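Local atomic coordinates of alpha-L-arabinosidase (Xanthomonas axonopodis pv. citri, PDB entry 6D25), a protein that probably releases alpha-L-arabinofuranosyl side groups from arabinoxylans, including internally di-substituted ones, as a trimeric glycoside hydrolase of family GH51. Residues Leu235-Pro241 with Met260-His266; Leu412-Thr416 with Ala428-Ala433; Trp274-Ser280 with Trp328-Leu332. One frame throughout, in Å; residues are numbered along the deposited sequence.

Contact 1: Leu235-Pro241 with Met260-His266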
loop_
_atom_site.group_PDB
_atom_site.type_symbol
_atom_site.label_atom_id
_atom_site.label_comp_id
_atom_site.label_asym_id
_atom_site.label_seq_id
_atom_site.Cartn_x
_atom_site.Cartn_y
_atom_site.Cartn_z
ATOM N N LEU A 235 17.778 -11.499 9.842
ATOM C CA LEU A 235 18.169 -10.092 9.897
ATOM C C LEU A 235 17.510 -9.342 8.751
ATOM O O LEU A 235 17.438 -9.860 7.635
ATOM C CB LEU A 235 19.707 -10.002 9.824
ATOM C CG LEU A 235 20.461 -10.650 10.988
ATOM C CD1 LEU A 235 21.937 -10.658 10.682
ATOM C CD2 LEU A 235 20.198 -9.956 12.310
ATOM N N LYS A 236 17.095 -8.116 9.007
ATOM C CA LYS A 236 16.350 -7.344 8.007
ATOM C C LYS A 236 17.195 -6.187 7.485
ATOM O O LYS A 236 17.697 -5.384 8.275
ATOM C CB LYS A 236 15.067 -6.802 8.634
ATOM C CG LYS A 236 14.078 -7.893 9.059
ATOM C CD LYS A 236 13.132 -7.400 10.116
ATOM C CE LYS A 236 12.061 -8.405 10.435
ATOM N NZ LYS A 236 11.123 -7.859 11.447
ATOM N N ILE A 237 17.325 -6.122 6.186
ATOM C CA ILE A 237 18.070 -5.074 5.516
ATOM C C ILE A 237 17.086 -4.079 4.889
ATOM O O ILE A 237 16.286 -4.451 4.028
ATOM C CB ILE A 237 18.990 -5.647 4.427
ATOM C CG1 ILE A 237 19.803 -6.859 4.901
ATOM C CG2 ILE A 237 19.869 -4.507 3.841
ATOM C CD1 ILE A 237 20.565 -6.628 6.103
ATOM N N ALA A 238 17.151 -2.833 5.330
ATOM C CA ALA A 238 16.329 -1.757 4.805
ATOM C C ALA A 238 16.900 -1.194 3.500
ATOM O O ALA A 238 18.108 -1.124 3.310
ATOM C CB ALA A 238 16.201 -0.678 5.847
ATOM N N PRO A 239 16.014 -0.724 2.632
ATOM C CA PRO A 239 16.336 -0.140 1.322
ATOM C C PRO A 239 16.966 1.252 1.519
ATOM O O PRO A 239 16.377 2.136 2.106
ATOM C CB PRO A 239 14.966 -0.117 0.627
ATOM C CG PRO A 239 14.010 0.099 1.727
ATOM C CD PRO A 239 14.562 -0.750 2.842
ATOM N N GLY A 240 18.223 1.369 1.138
ATOM C CA GLY A 240 19.006 2.572 1.388
ATOM C C GLY A 240 19.306 3.342 0.105
ATOM O O GLY A 240 18.652 3.163 -0.916
ATOM N N PRO A 241 20.281 4.273 0.166
ATOM C CA PRO A 241 20.539 5.234 -0.868
ATOM C C PRO A 241 21.253 4.658 -2.107
ATOM O O PRO A 241 21.983 3.654 -2.039
ATOM C CB PRO A 241 21.479 6.219 -0.205
ATOM C CG PRO A 241 22.251 5.371 0.762
ATOM C CD PRO A 241 21.193 4.414 1.290
ATOM N N MET A 260 15.796 -2.009 11.676
ATOM C CA MET A 260 16.633 -2.604 10.663
ATOM C C MET A 260 17.904 -3.156 11.315
ATOM O O MET A 260 18.348 -2.657 12.320
ATOM C CB MET A 260 16.991 -1.575 9.584
ATOM C CG MET A 260 17.610 -0.309 10.126
ATOM S SD MET A 260 18.117 0.863 8.856
ATOM C CE MET A 260 16.604 1.789 8.571
ATOM N N ASP A 261 18.443 -4.200 10.709
ATOM C CA ASP A 261 19.764 -4.770 11.082
ATOM C C ASP A 261 20.844 -4.244 10.129
ATOM O O ASP A 261 22.051 -4.257 10.459
ATOM C CB ASP A 261 19.676 -6.301 11.088
ATOM C CG ASP A 261 18.609 -6.747 12.063
ATOM O OD1 ASP A 261 18.832 -6.537 13.257
ATOM O OD2 ASP A 261 17.497 -7.216 11.622
ATOM N N GLY A 262 20.415 -3.761 8.972
ATOM C CA GLY A 262 21.319 -3.219 7.970
ATOM C C GLY A 262 20.598 -2.224 7.079
ATOM O O GLY A 262 19.331 -2.248 6.987
ATOM N N LEU A 263 21.364 -1.351 6.438
ATOM C CA LEU A 263 20.857 -0.373 5.484
ATOM C C LEU A 263 21.663 -0.537 4.192
ATOM O O LEU A 263 22.876 -0.455 4.237
ATOM C CB LEU A 263 21.025 1.038 6.035
ATOM C CG LEU A 263 20.534 2.149 5.101
ATOM C CD1 LEU A 263 19.031 2.115 4.987
ATOM C CD2 LEU A 263 20.965 3.511 5.591
ATOM N N SER A 264 21.005 -0.791 3.063
ATOM C CA SER A 264 21.741 -1.030 1.824
ATOM C C SER A 264 22.146 0.297 1.170
ATOM O O SER A 264 21.461 1.268 1.284
ATOM C CB SER A 264 20.983 -1.905 0.887
ATOM O OG SER A 264 19.845 -1.232 0.424
ATOM N N MET A 265 23.294 0.326 0.548
ATOM C CA MET A 265 23.689 1.409 -0.327
ATOM C C MET A 265 24.196 0.801 -1.640
ATOM O O MET A 265 24.652 -0.318 -1.651
ATOM C CB MET A 265 24.763 2.291 0.303
ATOM C CG MET A 265 26.080 1.646 0.551
ATOM S SD MET A 265 27.392 2.939 0.892
ATOM C CE MET A 265 27.788 3.454 -0.777
ATOM N N HIS A 266 24.069 1.552 -2.714
ATOM C CA HIS A 266 24.401 1.095 -4.065
ATOM C C HIS A 266 25.305 2.150 -4.704
ATOM O O HIS A 266 24.950 3.336 -4.656
ATOM C CB HIS A 266 23.154 0.931 -4.943
ATOM C CG HIS A 266 22.218 -0.118 -4.457
ATOM N ND1 HIS A 266 20.970 -0.300 -4.967
ATOM C CD2 HIS A 266 22.377 -1.119 -3.575
ATOM C CE1 HIS A 266 20.389 -1.328 -4.400
ATOM N NE2 HIS A 266 21.221 -1.844 -3.536
#

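Contact 2: Leu412-Thr416 with Ala428-Ala433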
loop_
_atom_site.group_PDB
_atom_site.type_symbol
_atom_site.label_atom_id
_atom_site.label_comp_id
_atom_site.label_asym_id
_atom_site.label_seq_id
_atom_site.Cartn_x
_atom_site.Cartn_y
_atom_site.Cartn_z
ATOM N N LEU A 412 47.228 0.469 7.879
ATOM C CA LEU A 412 48.309 0.625 6.890
ATOM C C LEU A 412 48.224 2.055 6.357
ATOM O O LEU A 412 47.253 2.388 5.713
ATOM C CB LEU A 412 48.174 -0.405 5.765
ATOM C CG LEU A 412 49.207 -0.246 4.631
ATOM C CD1 LEU A 412 50.626 -0.593 5.081
ATOM C CD2 LEU A 412 48.873 -1.161 3.466
ATOM N N GLN A 413 49.209 2.882 6.650
ATOM C CA GLN A 413 49.251 4.267 6.159
ATOM C C GLN A 413 50.280 4.349 5.032
ATOM O O GLN A 413 51.400 3.928 5.245
ATOM C CB GLN A 413 49.669 5.227 7.290
ATOM C CG GLN A 413 49.152 6.655 7.074
ATOM C CD GLN A 413 50.053 7.786 7.551
ATOM O OE1 GLN A 413 50.760 7.691 8.561
ATOM N NE2 GLN A 413 50.031 8.886 6.805
ATOM N N LEU A 414 49.897 4.796 3.852
ATOM C CA LEU A 414 50.849 4.926 2.724
ATOM C C LEU A 414 51.033 6.407 2.417
ATOM O O LEU A 414 50.056 7.102 2.319
ATOM C CB LEU A 414 50.323 4.198 1.484
ATOM C CG LEU A 414 50.140 2.695 1.619
ATOM C CD1 LEU A 414 49.579 2.113 0.371
ATOM C CD2 LEU A 414 51.452 2.020 1.939
ATOM N N GLN A 415 52.258 6.826 2.213
ATOM C CA GLN A 415 52.565 8.144 1.681
ATOM C C GLN A 415 52.975 7.972 0.217
ATOM O O GLN A 415 54.033 7.461 -0.070
ATOM C CB GLN A 415 53.644 8.845 2.504
ATOM C CG GLN A 415 53.045 9.365 3.810
ATOM C CD GLN A 415 53.490 8.573 5.014
ATOM O OE1 GLN A 415 54.693 8.480 5.253
ATOM N NE2 GLN A 415 52.543 8.027 5.787
ATOM N N THR A 416 52.051 8.312 -0.655
ATOM C CA THR A 416 52.123 7.997 -2.076
ATOM C C THR A 416 51.993 9.314 -2.840
ATOM O O THR A 416 51.177 10.150 -2.473
ATOM C CB THR A 416 51.046 6.980 -2.508
ATOM O OG1 THR A 416 51.185 6.777 -3.907
ATOM C CG2 THR A 416 49.622 7.391 -2.224
ATOM N N ALA A 428 48.919 6.892 -6.578
ATOM C CA ALA A 428 49.707 5.986 -7.367
ATOM C C ALA A 428 49.578 4.546 -6.817
ATOM O O ALA A 428 49.474 3.598 -7.585
ATOM C CB ALA A 428 51.139 6.426 -7.393
ATOM N N VAL A 429 49.617 4.412 -5.490
ATOM C CA VAL A 429 49.521 3.108 -4.842
ATOM C C VAL A 429 48.493 3.194 -3.722
ATOM O O VAL A 429 48.377 4.207 -3.012
ATOM C CB VAL A 429 50.889 2.649 -4.301
ATOM C CG1 VAL A 429 50.805 1.355 -3.491
ATOM C CG2 VAL A 429 51.909 2.484 -5.437
ATOM N N HIS A 430 47.744 2.109 -3.610
ATOM C CA HIS A 430 46.698 1.960 -2.624
ATOM C C HIS A 430 46.846 0.572 -1.998
ATOM O O HIS A 430 47.336 -0.343 -2.652
ATOM C CB HIS A 430 45.338 2.079 -3.336
ATOM C CG HIS A 430 44.179 2.375 -2.456
ATOM N ND1 HIS A 430 43.483 1.374 -1.781
ATOM C CD2 HIS A 430 43.544 3.537 -2.192
ATOM C CE1 HIS A 430 42.472 1.928 -1.132
ATOM N NE2 HIS A 430 42.486 3.250 -1.347
ATOM N N GLY A 431 46.438 0.411 -0.737
ATOM C CA GLY A 431 46.624 -0.912 -0.116
ATOM C C GLY A 431 45.827 -1.068 1.161
ATOM O O GLY A 431 45.110 -0.150 1.551
ATOM N N SER A 432 45.941 -2.238 1.774
ATOM C CA SER A 432 45.309 -2.516 3.035
ATOM C C SER A 432 46.037 -3.717 3.646
ATOM O O SER A 432 46.861 -4.351 2.983
ATOM C CB SER A 432 43.817 -2.802 2.855
ATOM O OG SER A 432 43.630 -3.972 2.067
ATOM N N ALA A 433 45.748 -4.028 4.912
ATOM C CA ALA A 433 46.392 -5.156 5.565
ATOM C C ALA A 433 45.435 -5.769 6.599
ATOM O O ALA A 433 44.563 -5.059 7.141
ATOM C CB ALA A 433 47.685 -4.710 6.185
#

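Contact 3: Trp274-Ser280 with Trp328-Leu332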
loop_
_atom_site.group_PDB
_atom_site.type_symbol
_atom_site.label_atom_id
_atom_site.label_comp_id
_atom_site.label_asym_id
_atom_site.label_seq_id
_atom_site.Cartn_x
_atom_site.Cartn_y
_atom_site.Cartn_z
ATOM N N TRP A 274 26.154 7.774 -16.670
ATOM C CA TRP A 274 24.931 7.137 -17.127
ATOM C C TRP A 274 24.452 7.828 -18.399
ATOM O O TRP A 274 24.533 9.013 -18.448
ATOM C CB TRP A 274 23.853 7.219 -16.023
ATOM C CG TRP A 274 22.677 6.372 -16.379
ATOM C CD1 TRP A 274 21.584 6.732 -17.104
ATOM C CD2 TRP A 274 22.566 4.959 -16.139
ATOM N NE1 TRP A 274 20.769 5.656 -17.279
ATOM C CE2 TRP A 274 21.352 4.545 -16.721
ATOM C CE3 TRP A 274 23.367 4.021 -15.493
ATOM C CZ2 TRP A 274 20.896 3.228 -16.627
ATOM C CZ3 TRP A 274 22.929 2.719 -15.421
ATOM C CH2 TRP A 274 21.709 2.332 -15.977
ATOM N N PRO A 275 23.940 7.128 -19.402
ATOM C CA PRO A 275 23.874 5.653 -19.472
ATOM C C PRO A 275 25.230 5.019 -19.853
ATOM O O PRO A 275 26.047 5.658 -20.505
ATOM C CB PRO A 275 22.864 5.388 -20.595
ATOM C CG PRO A 275 23.009 6.581 -21.522
ATOM C CD PRO A 275 23.385 7.741 -20.619
ATOM N N PRO A 276 25.444 3.750 -19.470
ATOM C CA PRO A 276 26.777 3.128 -19.607
ATOM C C PRO A 276 27.179 2.925 -21.071
ATOM O O PRO A 276 26.539 2.177 -21.779
ATOM C CB PRO A 276 26.686 1.785 -18.888
ATOM C CG PRO A 276 25.480 1.933 -18.013
ATOM C CD PRO A 276 24.529 2.807 -18.814
ATOM N N ARG A 277 28.217 3.612 -21.518
ATOM C CA ARG A 277 28.619 3.527 -22.922
ATOM C C ARG A 277 30.111 3.201 -23.076
ATOM O O ARG A 277 30.568 3.139 -24.198
ATOM C CB ARG A 277 28.296 4.840 -23.652
ATOM C CG ARG A 277 26.807 5.106 -23.796
ATOM C CD ARG A 277 26.563 6.356 -24.651
ATOM N NE ARG A 277 25.177 6.857 -24.623
ATOM C CZ ARG A 277 24.145 6.316 -25.294
ATOM N NH1 ARG A 277 24.313 5.207 -25.997
ATOM N NH2 ARG A 277 22.942 6.863 -25.212
ATOM N N ALA A 278 30.857 3.012 -22.005
ATOM C CA ALA A 278 32.303 2.783 -22.117
ATOM C C ALA A 278 32.597 1.331 -22.513
ATOM O O ALA A 278 31.912 0.398 -22.034
ATOM C CB ALA A 278 32.975 3.140 -20.810
ATOM N N SER A 279 33.611 1.130 -23.356
ATOM C CA SER A 279 33.982 -0.252 -23.770
ATOM C C SER A 279 34.573 -1.019 -22.584
ATOM O O SER A 279 35.410 -0.484 -21.863
ATOM C CB SER A 279 34.938 -0.256 -24.924
ATOM O OG SER A 279 35.398 -1.551 -25.212
ATOM N N SER A 280 34.163 -2.280 -22.440
ATOM C CA SER A 280 34.734 -3.221 -21.470
ATOM C C SER A 280 36.009 -3.894 -22.006
ATOM O O SER A 280 36.706 -4.549 -21.241
ATOM C CB SER A 280 33.717 -4.275 -21.081
ATOM O OG SER A 280 33.417 -5.132 -22.178
ATOM N N TRP A 328 30.051 -0.934 -14.591
ATOM C CA TRP A 328 28.975 -1.048 -15.571
ATOM C C TRP A 328 29.431 -0.374 -16.868
ATOM O O TRP A 328 29.630 0.835 -16.894
ATOM C CB TRP A 328 27.695 -0.419 -15.015
ATOM C CG TRP A 328 26.430 -0.813 -15.716
ATOM C CD1 TRP A 328 26.261 -1.122 -17.038
ATOM C CD2 TRP A 328 25.122 -0.881 -15.118
ATOM N NE1 TRP A 328 24.952 -1.407 -17.295
ATOM C CE2 TRP A 328 24.219 -1.261 -16.139
ATOM C CE3 TRP A 328 24.631 -0.658 -13.835
ATOM C CZ2 TRP A 328 22.854 -1.415 -15.913
ATOM C CZ3 TRP A 328 23.282 -0.845 -13.597
ATOM C CH2 TRP A 328 22.410 -1.224 -14.626
ATOM N N TYR A 329 29.586 -1.197 -17.912
ATOM C CA TYR A 329 30.074 -0.785 -19.223
ATOM C C TYR A 329 28.955 -0.863 -20.280
ATOM O O TYR A 329 27.882 -1.332 -20.003
ATOM C CB TYR A 329 31.231 -1.704 -19.648
ATOM C CG TYR A 329 32.419 -1.713 -18.711
ATOM C CD1 TYR A 329 33.108 -0.535 -18.424
ATOM C CD2 TYR A 329 32.893 -2.889 -18.160
ATOM C CE1 TYR A 329 34.211 -0.533 -17.578
ATOM C CE2 TYR A 329 34.011 -2.908 -17.338
ATOM C CZ TYR A 329 34.668 -1.723 -17.034
ATOM O OH TYR A 329 35.784 -1.719 -16.229
ATOM N N ALA A 330 29.259 -0.442 -21.503
ATOM C CA ALA A 330 28.419 -0.762 -22.652
ATOM C C ALA A 330 28.297 -2.286 -22.754
ATOM O O ALA A 330 29.252 -3.022 -22.467
ATOM C CB ALA A 330 28.991 -0.197 -23.943
ATOM N N PRO A 331 27.161 -2.756 -23.227
ATOM C CA PRO A 331 27.036 -4.188 -23.538
ATOM C C PRO A 331 27.984 -4.583 -24.683
ATOM O O PRO A 331 28.266 -3.761 -25.558
ATOM C CB PRO A 331 25.572 -4.341 -23.960
ATOM C CG PRO A 331 25.230 -2.985 -24.560
ATOM C CD PRO A 331 26.008 -1.976 -23.742
ATOM N N LEU A 332 28.483 -5.818 -24.672
ATOM C CA LEU A 332 29.323 -6.258 -25.753
ATOM C C LEU A 332 28.546 -6.211 -27.075
ATOM O O LEU A 332 27.345 -6.485 -27.118
ATOM C CB LEU A 332 29.811 -7.686 -25.481
ATOM C CG LEU A 332 30.887 -7.804 -24.406
ATOM C CD1 LEU A 332 30.984 -9.235 -23.893
ATOM C CD2 LEU A 332 32.218 -7.308 -24.910
HETATM O O HOH W 1 30.348 2.855 -18.815
HETATM O O HOH W 2 31.562 -3.662 -23.509
#

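Contact 1: Leu235-Pro241 with Met260-His266
One face of the Asp261 carboxylate is covered by Leu235, whose methyl CD2 sits straight above it, 3.6 Å from Asp261 CG. At the edge of the same group, Lys236 N points at OD2 and meets its anti lone pair in a nearly straight bond of 2.8 Å. Within the pair, the other flat group, the His266 ring, meets Pro241 O obliquely; its nitrogens make weak hydrogen bonds to Glu202 and Asp323. Between these ends run two adjacent parallel strands of the (beta/alpha)8 barrel, the pair joined by helix 246-256. Lys236 O takes two donors, Asp261 N at 2.8 Å in the carbonyl plane and Gly262 N at a longer 3.2 Å. The ladder continues through Ala238 N to Gly262 O and Ser264 N to Ala238 O. Beyond Ala238 the first strand ends, and the serine side chain takes over: Ser264 OG, placed between its own backbone N and carbonyl carbon (chi1 68°), accepts Gly240 N at 3.1 Å. His266 N then closes on Pro241 O at 3.0 Å. On the side facing the barrel helices, Ala238 CB packs 3.7 Å from Met260 CE. The chemistry implies that side chains join the backbone in carrying the pairing past both ends of the regular ladder: the Asp261 carboxylate binds one backbone N-H and the Ser264 hydroxyl another.

Contact 2: Leu412-Thr416 with Ala428-Ala433
This is a face-to-face packing of two antiparallel strand segments inside the curled beta sheet of the C-terminal domain, a beta sandwich, with Leu412, Leu414 and Thr416 pointing at the backbone of Ala428-Ala433. Strands 407-421 and 424-435 form one beta hairpin, yet the short segments here have spread until their axes are 7.0 Å apart at closest, with N-to-C directions 163° from each other. Each has backbone bonds to a further strand: Gln413 and Gln415 pair with strand 29-36, while His430 does so with Thr446 of strand 441-447. Leucine side chains bridge the gap between them. Leu412 reaches across with CG anti to its own backbone N (chi1 176°), which brings CD2 to 3.6 Å from Ser432 N, and its CB faces Ala433 CB at 4.4 Å. Leu414 swings the other way, CG beside its backbone N (chi1 -62°), and lays CD1 3.7 Å from Gly431 N and 4.1 Å from Val429 CG1. Gly431 presents bare backbone between these two methyls. His430 and Ser432 turn from the leucines to helix 346-361, where Asp357 binds both side chains; Ser432 is also bonded to Tyr404. At the end nearer the hairpin turn a polar link joins the apolar filling. Thr416 straddles Val429 there: its CG2 rests 3.5 Å from Val429 O, while its OG1 accepts a hydrogen bond from Val429 N at 3.2 Å.

Contact 3: Trp274-Ser280 with Trp328-Leu332
Two loops at the C-terminal ends of neighbouring barrel strands meet here, the one after strand 262-269 carrying Trp274 and Pro276, the one after strand 319-325 carrying Trp328 and Tyr329. The Trp328 indole lies like a plate under the first loop, and two residues share one of its faces. Over the six-membered ring, Trp274 stands on its edge in a T-shaped stack, ring centroids 5.1 Å apart and planes at 85°. Over the five-membered ring, Pro276 sets CG 3.5 Å from the centroid, a CH-pi contact close to the ring normal. The prolines also pack on the upright indole: the peptide bond from Trp274 to Pro275 is cis, and Pro275 CB and Pro276 CD both lie over one face of Trp274. The backbones are tied directly once, where Ala330 N donates to Ala278 O at 2.8 Å.

Two waters flank that bond. One accepts from Ala278 N and lies 2.9 Å from Trp328 O, to which it can donate; the other donates to Ala330 O at 2.6 Å and is hydrogen-bonded to Ser280 OG. Farther along, Ser280 CA rests over the Tyr329 ring, 4.1 Å from its centroid, and Ser280 CB touches Tyr329 CD2 at 3.3 Å. With CG beside its backbone N (chi1 -59°), Tyr329 turns away from the tryptophans, and its hydroxyl bonds to Asp348. Ser280 OG also accepts from Gln343 N, later in the same loop as Trp328-Leu332, which thus grips Ser280 twice. A glycerol, probably from the crystallisation liquor, lies about 4 Å from the Trp328 side chain and may mark a pocket. Loops at this end of a (beta/alpha)8 barrel form the substrate cleft in such glycoside hydrolases, and an aromatic pair there is consistent with a sugar-binding surface.

In the fold
Strand 262-269 ties contact 1 to contact 3: contact 1 uses it in the barrel wall, and contact 3 uses the loop that leaves it, together with the loop after the next strand, 319-325. Their centres are 27 Å apart, but their nearest atoms come within about 9 Å. A bound glycerol lies about 6 Å from the side chain of His266, and the tryptophan of 328-332 also has one nearby; in this clan the active site lies at the C-terminal ends of the barrel strands. Contact 2 belongs to the beta sandwich, about 30 Å between centres from either of the others. Its nearest atoms stay about 15 Å from contact 1 and 16 Å from contact 3.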